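Local coordinates for putative gdp-fucose protein o-fucosyltransferase 1 (Caenorhabditis elegans, PDB 3ZY2) that is a putative member of the protein O-fucosyltransferase family, built on the two-domain GT-B fold, and holds guanosine-5'-diphosphate in a pocket between its domains, at residues A[48-53]-A[313-318]; A[87-92]-A[168-173]. All coordinates share one frame; numbering follows the deposited sequence.

Contact 1 (A[48-53]-A[313-318]); sequences EFKHPE and DDMYTS. With GDP (guanosine-5'-diphosphate), chain C.
Side chains alone join E48 and K50, at the end of strand 46-48 and in the loop after it, to M315 and Y316 in the first turn of helix 315-324; the nearest CA atoms, those of E48 and M315, are 10.6 Å apart. The central link is a hydrogen bond of 2.7 Å from Y316 OH to E48 OE2. The two side chains approach from opposite directions, and the carboxylate lies at the edge of the phenol ring, nearly coplanar with it (17° between planes), and OE2 receives the hydroxyl on its anti lone pair, away from OE1. Its other oxygen, OE1, accepts from H51 NE2 at 2.7 Å, close to the imidazole plane; the carboxylate is thereby gripped at both oxygens. Beside this bond K50 and M315 meet tip to tip, with K50 CE 3.8 Å from M315 CE. M315 turns CG between its backbone N and carbonyl carbon (chi1 83°), a rotamer that lays CG 3.5 Å above the centre of the Y316 ring; the chain, extended at the next bond, takes SD to 3.6 Å from GDP O3'. At the foot of the helix, D313 OD1 accepts from GDP N2 at 3.1 Å and more weakly from GDP N1, while D314 serves as N-cap, its OD2 taking T317 N at 167°. F20, another pocket residue, packs edge-to-face with Y316. The buried E48 carboxylate is probably stabilised as an anion by its two donors, and its bond to Y316 ties the 48-53 loop to the helix whose N-terminal end contacts both the guanine and the ribose.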
loop_
_atom_site.group_PDB
_atom_site.type_symbol
_atom_site.label_atom_id
_atom_site.label_comp_id
_atom_site.label_asym_id
_atom_site.label_seq_id
_atom_site.Cartn_x
_atom_site.Cartn_y
_atom_site.Cartn_z
ATOM N N GLU A 48 11.465 -9.200 16.776
ATOM C CA GLU A 48 11.627 -8.480 18.046
ATOM C C GLU A 48 12.423 -7.223 17.811
ATOM O O GLU A 48 13.430 -7.257 17.112
ATOM C CB GLU A 48 12.352 -9.358 19.064
ATOM C CG GLU A 48 11.472 -10.446 19.655
ATOM C CD GLU A 48 12.201 -11.288 20.672
ATOM O OE1 GLU A 48 13.384 -11.021 20.998
ATOM O OE2 GLU A 48 11.612 -12.250 21.159
ATOM N N PHE A 49 11.997 -6.126 18.415
ATOM C CA PHE A 49 12.683 -4.857 18.250
ATOM C C PHE A 49 13.408 -4.347 19.488
ATOM O O PHE A 49 14.164 -3.367 19.385
ATOM C CB PHE A 49 11.704 -3.782 17.778
ATOM C CG PHE A 49 11.104 -4.051 16.437
ATOM C CD1 PHE A 49 11.827 -3.865 15.272
ATOM C CD2 PHE A 49 9.788 -4.491 16.344
ATOM C CE1 PHE A 49 11.249 -4.110 14.028
ATOM C CE2 PHE A 49 9.192 -4.741 15.104
ATOM C CZ PHE A 49 9.921 -4.548 13.945
ATOM N N LYS A 50 13.213 -4.990 20.637
ATOM C CA LYS A 50 13.775 -4.478 21.898
ATOM C C LYS A 50 15.226 -4.953 22.105
ATOM O O LYS A 50 15.583 -5.559 23.114
ATOM C CB LYS A 50 12.807 -4.740 23.080
ATOM C CG LYS A 50 13.047 -5.947 24.034
ATOM C CD LYS A 50 13.252 -7.309 23.347
ATOM C CE LYS A 50 11.948 -7.946 22.896
ATOM N NZ LYS A 50 11.449 -7.279 21.672
ATOM N N HIS A 51 16.049 -4.667 21.105
ATOM C CA HIS A 51 17.450 -5.056 21.082
ATOM C C HIS A 51 18.209 -3.989 20.316
ATOM O O HIS A 51 17.595 -3.122 19.687
ATOM C CB HIS A 51 17.628 -6.396 20.356
ATOM C CG HIS A 51 16.768 -7.496 20.884
ATOM N ND1 HIS A 51 17.065 -8.191 22.039
ATOM C CD2 HIS A 51 15.618 -8.032 20.403
ATOM C CE1 HIS A 51 16.127 -9.101 22.251
ATOM N NE2 HIS A 51 15.245 -9.030 21.270
ATOM N N PRO A 52 19.557 -4.041 20.351
ATOM C CA PRO A 52 20.328 -3.078 19.578
ATOM C C PRO A 52 20.063 -3.208 18.083
ATOM O O PRO A 52 20.262 -2.243 17.327
ATOM C CB PRO A 52 21.777 -3.450 19.900
ATOM C CG PRO A 52 21.708 -4.188 21.169
ATOM C CD PRO A 52 20.419 -4.926 21.154
ATOM N N GLU A 53 19.604 -4.389 17.668
ATOM C CA GLU A 53 19.232 -4.623 16.284
ATOM C C GLU A 53 17.948 -5.445 16.253
ATOM O O GLU A 53 17.584 -6.078 17.238
ATOM C CB GLU A 53 20.369 -5.286 15.484
ATOM C CG GLU A 53 20.921 -6.612 16.038
ATOM C CD GLU A 53 21.826 -6.433 17.274
ATOM O OE1 GLU A 53 22.716 -5.560 17.266
ATOM O OE2 GLU A 53 21.626 -7.175 18.262
ATOM N N ASP A 313 10.167 -9.738 32.653
ATOM C CA ASP A 313 8.885 -10.114 32.043
ATOM C C ASP A 313 9.125 -10.616 30.611
ATOM O O ASP A 313 9.435 -9.813 29.723
ATOM C CB ASP A 313 7.890 -8.925 32.062
ATOM C CG ASP A 313 6.475 -9.322 31.645
ATOM O OD1 ASP A 313 6.296 -9.995 30.622
ATOM O OD2 ASP A 313 5.531 -8.911 32.331
ATOM N N ASP A 314 9.016 -11.943 30.418
ATOM C CA ASP A 314 9.195 -12.607 29.103
ATOM C C ASP A 314 7.863 -12.597 28.411
ATOM O O ASP A 314 6.891 -13.192 28.911
ATOM C CB ASP A 314 9.585 -14.078 29.244
ATOM C CG ASP A 314 9.885 -14.722 27.896
ATOM O OD1 ASP A 314 11.057 -14.619 27.463
ATOM O OD2 ASP A 314 8.997 -15.336 27.238
ATOM N N MET A 315 7.774 -11.910 27.278
ATOM C CA MET A 315 6.455 -11.661 26.713
ATOM C C MET A 315 5.694 -12.942 26.369
ATOM O O MET A 315 4.468 -12.973 26.500
ATOM C CB MET A 315 6.491 -10.688 25.530
ATOM C CG MET A 315 6.847 -11.321 24.184
ATOM S SD MET A 315 6.927 -10.097 22.833
ATOM C CE MET A 315 8.626 -9.700 23.023
ATOM N N TYR A 316 6.396 -13.978 25.895
ATOM C CA TYR A 316 5.684 -15.152 25.383
ATOM C C TYR A 316 5.181 -16.003 26.529
ATOM O O TYR A 316 4.032 -16.484 26.501
ATOM C CB TYR A 316 6.564 -15.957 24.417
ATOM C CG TYR A 316 7.225 -15.077 23.389
ATOM C CD1 TYR A 316 6.478 -14.501 22.342
ATOM C CD2 TYR A 316 8.598 -14.775 23.478
ATOM C CE1 TYR A 316 7.086 -13.649 21.391
ATOM C CE2 TYR A 316 9.205 -13.928 22.521
ATOM C CZ TYR A 316 8.437 -13.375 21.487
ATOM O OH TYR A 316 8.981 -12.534 20.516
ATOM N N THR A 317 6.020 -16.162 27.538
ATOM C CA THR A 317 5.632 -16.913 28.725
ATOM C C THR A 317 4.510 -16.155 29.434
ATOM O O THR A 317 3.562 -16.783 29.913
ATOM C CB THR A 317 6.810 -17.208 29.659
ATOM O OG1 THR A 317 7.806 -17.945 28.920
ATOM C CG2 THR A 317 6.358 -18.043 30.850
ATOM N N SER A 318 4.548 -14.823 29.410
ATOM C CA SER A 318 3.423 -14.042 29.975
ATOM C C SER A 318 2.130 -14.334 29.236
ATOM O O SER A 318 1.096 -14.529 29.867
ATOM C CB SER A 318 3.689 -12.535 29.986
ATOM O OG SER A 318 4.650 -12.213 30.985
HETATM P PB GDP C . -0.161 -3.640 21.011
HETATM O O1B GDP C . -0.283 -3.930 22.461
HETATM O O2B GDP C . -1.162 -3.955 19.855
HETATM O O3B GDP C . 1.154 -2.740 20.588
HETATM O O3A GDP C . 0.753 -5.097 21.009
HETATM P PA GDP C . 2.070 -5.467 19.970
HETATM O O1A GDP C . 2.228 -6.958 20.859
HETATM O O2A GDP C . 1.987 -5.407 18.645
HETATM O "O5'" GDP C . 2.974 -4.093 20.685
HETATM C "C5'" GDP C . 3.093 -4.653 21.842
HETATM C "C4'" GDP C . 4.223 -4.768 22.563
HETATM O "O4'" GDP C . 4.832 -4.157 23.628
HETATM C "C3'" GDP C . 4.295 -6.143 22.737
HETATM O "O3'" GDP C . 5.000 -7.336 21.690
HETATM C "C2'" GDP C . 5.972 -6.630 24.066
HETATM O "O2'" GDP C . 7.031 -6.494 23.226
HETATM C "C1'" GDP C . 5.527 -5.347 24.744
HETATM N N9 GDP C . 4.592 -5.684 25.559
HETATM C C8 GDP C . 2.842 -5.167 25.515
HETATM N N7 GDP C . 2.701 -5.900 26.573
HETATM C C5 GDP C . 3.505 -6.620 27.249
HETATM C C6 GDP C . 3.779 -7.680 28.599
HETATM O O6 GDP C . 2.776 -7.797 29.134
HETATM N N1 GDP C . 4.823 -7.936 28.553
HETATM C C2 GDP C . 5.917 -7.815 27.974
HETATM N N2 GDP C . 6.837 -8.171 28.117
HETATM N N3 GDP C . 6.163 -6.941 26.685
HETATM C C4 GDP C . 4.853 -6.392 26.432
#

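Contact 2 (A[87-92]-A[168-173]); sequences TVWPPE and VLAFSS
The chain leaves helix 77-88 at W89, the first residue to abandon helical backbone angles, and passes beside strand 168-171 with W89 CA 6.7 Å from V168 CA. The joint is an indole laid against a valine. With chi1 at -167°, the W89 ring system extends away from the backbone N and over toward the strand, where it crosses the V168 side chain at about a right angle. V168 CB sits over one face of the five-membered ring, 3.5 Å from its centroid and 3° off the normal, a CH-pi contact. From CB the two methyls spread over different parts of the indole: CG2 goes to the CG end, 3.5 Å from W89 CG, while CG1 leans toward the ring fusion, 3.8 Å from W89 CE2. Two residues on, A170 turns the same way from the strand and sets CB 3.8 Å from W89 CZ2, approaching the six-membered ring obliquely and adding to the contact V168 CG1 makes there. V88 adds a looser methyl contact with V168. The polar corner of the indole is served by water: W89 NE1 donates to it at 2.9 Å, and the same water donates to V168 O at 2.8 Å, bridging side chain and strand backbone. A weak bond to K93 O also engages NE1. F80 of helix 77-88 packs on both W89 and V168, and V12 of strand 10-13 touches V168 and A170. Strand 168-171 runs between strands 10-13 and 95-98 in a parallel sheet, and the tryptophan thus seats the C-terminal end of helix 77-88 on one face of that sheet.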
loop_
_atom_site.group_PDB
_atom_site.type_symbol
_atom_site.label_atom_id
_atom_site.label_comp_id
_atom_site.label_asym_id
_atom_site.label_seq_id
_atom_site.Cartn_x
_atom_site.Cartn_y
_atom_site.Cartn_z
ATOM N N THR A 87 16.473 -25.366 -5.177
ATOM C CA THR A 87 15.990 -25.905 -6.467
ATOM C C THR A 87 14.621 -25.385 -6.912
ATOM O O THR A 87 14.355 -25.251 -8.108
ATOM C CB THR A 87 15.919 -27.463 -6.480
ATOM O OG1 THR A 87 15.058 -27.909 -5.433
ATOM C CG2 THR A 87 17.301 -28.097 -6.319
ATOM N N VAL A 88 13.733 -25.125 -5.953
ATOM C CA VAL A 88 12.383 -24.663 -6.289
ATOM C C VAL A 88 12.333 -23.159 -6.601
ATOM O O VAL A 88 11.500 -22.723 -7.370
ATOM C CB VAL A 88 11.371 -25.028 -5.159
ATOM C CG1 VAL A 88 9.999 -24.365 -5.391
ATOM C CG2 VAL A 88 11.227 -26.533 -5.044
ATOM N N TRP A 89 13.227 -22.374 -6.000
ATOM C CA TRP A 89 13.126 -20.921 -6.070
ATOM C C TRP A 89 14.490 -20.218 -6.051
ATOM O O TRP A 89 14.827 -19.483 -5.114
ATOM C CB TRP A 89 12.270 -20.454 -4.901
ATOM C CG TRP A 89 11.791 -19.041 -4.951
ATOM C CD1 TRP A 89 11.129 -18.420 -5.974
ATOM C CD2 TRP A 89 11.856 -18.089 -3.874
ATOM N NE1 TRP A 89 10.804 -17.130 -5.608
ATOM C CE2 TRP A 89 11.244 -16.903 -4.328
ATOM C CE3 TRP A 89 12.396 -18.123 -2.579
ATOM C CZ2 TRP A 89 11.149 -15.752 -3.528
ATOM C CZ3 TRP A 89 12.302 -16.969 -1.773
ATOM C CH2 TRP A 89 11.690 -15.802 -2.263
ATOM N N PRO A 90 15.294 -20.455 -7.087
ATOM C CA PRO A 90 16.660 -19.925 -7.121
ATOM C C PRO A 90 16.660 -18.399 -7.288
ATOM O O PRO A 90 15.631 -17.837 -7.689
ATOM C CB PRO A 90 17.260 -20.617 -8.349
ATOM C CG PRO A 90 16.082 -20.934 -9.213
ATOM C CD PRO A 90 14.969 -21.258 -8.282
ATOM N N PRO A 91 17.787 -17.728 -6.955
ATOM C CA PRO A 91 17.819 -16.261 -7.015
ATOM C C PRO A 91 17.126 -15.623 -8.228
ATOM O O PRO A 91 16.404 -14.633 -8.059
ATOM C CB PRO A 91 19.314 -15.954 -6.997
ATOM C CG PRO A 91 19.904 -17.066 -6.139
ATOM C CD PRO A 91 18.962 -18.255 -6.226
ATOM N N GLU A 92 17.316 -16.198 -9.419
ATOM C CA GLU A 92 16.756 -15.623 -10.660
ATOM C C GLU A 92 15.229 -15.508 -10.713
ATOM O O GLU A 92 14.707 -14.675 -11.448
ATOM C CB GLU A 92 17.314 -16.355 -11.908
ATOM C CG GLU A 92 16.529 -16.189 -13.230
ATOM C CD GLU A 92 15.412 -17.229 -13.422
ATOM O OE1 GLU A 92 15.582 -18.395 -12.999
ATOM O OE2 GLU A 92 14.362 -16.868 -14.009
ATOM N N VAL A 168 6.873 -19.857 -5.845
ATOM C CA VAL A 168 6.866 -19.186 -4.539
ATOM C C VAL A 168 6.286 -17.784 -4.676
ATOM O O VAL A 168 6.832 -16.951 -5.392
ATOM C CB VAL A 168 8.282 -19.102 -3.892
ATOM C CG1 VAL A 168 8.199 -18.323 -2.546
ATOM C CG2 VAL A 168 8.892 -20.492 -3.677
ATOM N N LEU A 169 5.188 -17.503 -3.975
ATOM C CA LEU A 169 4.689 -16.143 -3.887
ATOM C C LEU A 169 5.334 -15.530 -2.659
ATOM O O LEU A 169 5.183 -16.062 -1.560
ATOM C CB LEU A 169 3.158 -16.122 -3.734
ATOM C CG LEU A 169 2.158 -16.268 -4.885
ATOM C CD1 LEU A 169 2.714 -16.880 -6.187
ATOM C CD2 LEU A 169 0.915 -17.001 -4.438
ATOM N N ALA A 170 6.056 -14.429 -2.831
ATOM C CA ALA A 170 6.781 -13.795 -1.732
ATOM C C ALA A 170 6.271 -12.394 -1.463
ATOM O O ALA A 170 6.313 -11.548 -2.338
ATOM C CB ALA A 170 8.277 -13.769 -2.028
ATOM N N PHE A 171 5.798 -12.150 -0.243
ATOM C CA PHE A 171 5.169 -10.879 0.134
ATOM C C PHE A 171 5.986 -10.154 1.216
ATOM O O PHE A 171 6.222 -10.709 2.299
ATOM C CB PHE A 171 3.766 -11.141 0.694
ATOM C CG PHE A 171 2.828 -11.858 -0.241
ATOM C CD1 PHE A 171 2.769 -13.262 -0.271
ATOM C CD2 PHE A 171 1.929 -11.140 -1.039
ATOM C CE1 PHE A 171 1.879 -13.920 -1.096
ATOM C CE2 PHE A 171 1.040 -11.798 -1.858
ATOM C CZ PHE A 171 1.015 -13.177 -1.918
ATOM N N SER A 172 6.410 -8.921 0.962
ATOM C CA SER A 172 7.126 -8.189 2.009
ATOM C C SER A 172 6.166 -7.599 3.029
ATOM O O SER A 172 6.560 -7.298 4.159
ATOM C CB SER A 172 8.061 -7.112 1.456
ATOM O OG SER A 172 9.225 -7.012 2.274
ATOM N N SER A 173 4.901 -7.471 2.645
ATOM C CA SER A 173 3.855 -7.163 3.604
ATOM C C SER A 173 2.861 -8.310 3.664
ATOM O O SER A 173 2.434 -8.822 2.637
ATOM C CB SER A 173 3.140 -5.875 3.231
ATOM O OG SER A 173 3.947 -4.766 3.572
HETATM O O HOH W 1 8.762 -15.048 -6.042
#

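In the fold
Contact 2 is nested in sequence within the long loop closed by contact 1: segments 87-92 and 168-173 both fall between 48-53 and 313-318. In space their centres are 29 Å apart, their nearest atoms about 11 Å, and they do not touch. Contact 2 is internal to the N-terminal half, joining helix 77-88 to the parallel sheet that holds strand 168-171. Contact 1 spans the two halves of the GT-B fold, from the hairpin of strands 46-48 and 55-57 to helix 315-324, which belongs with the sheet of strands 213-218 and 282-287. One contact thus lies within a single domain, whereas the other bridges the domains beside bound GDP.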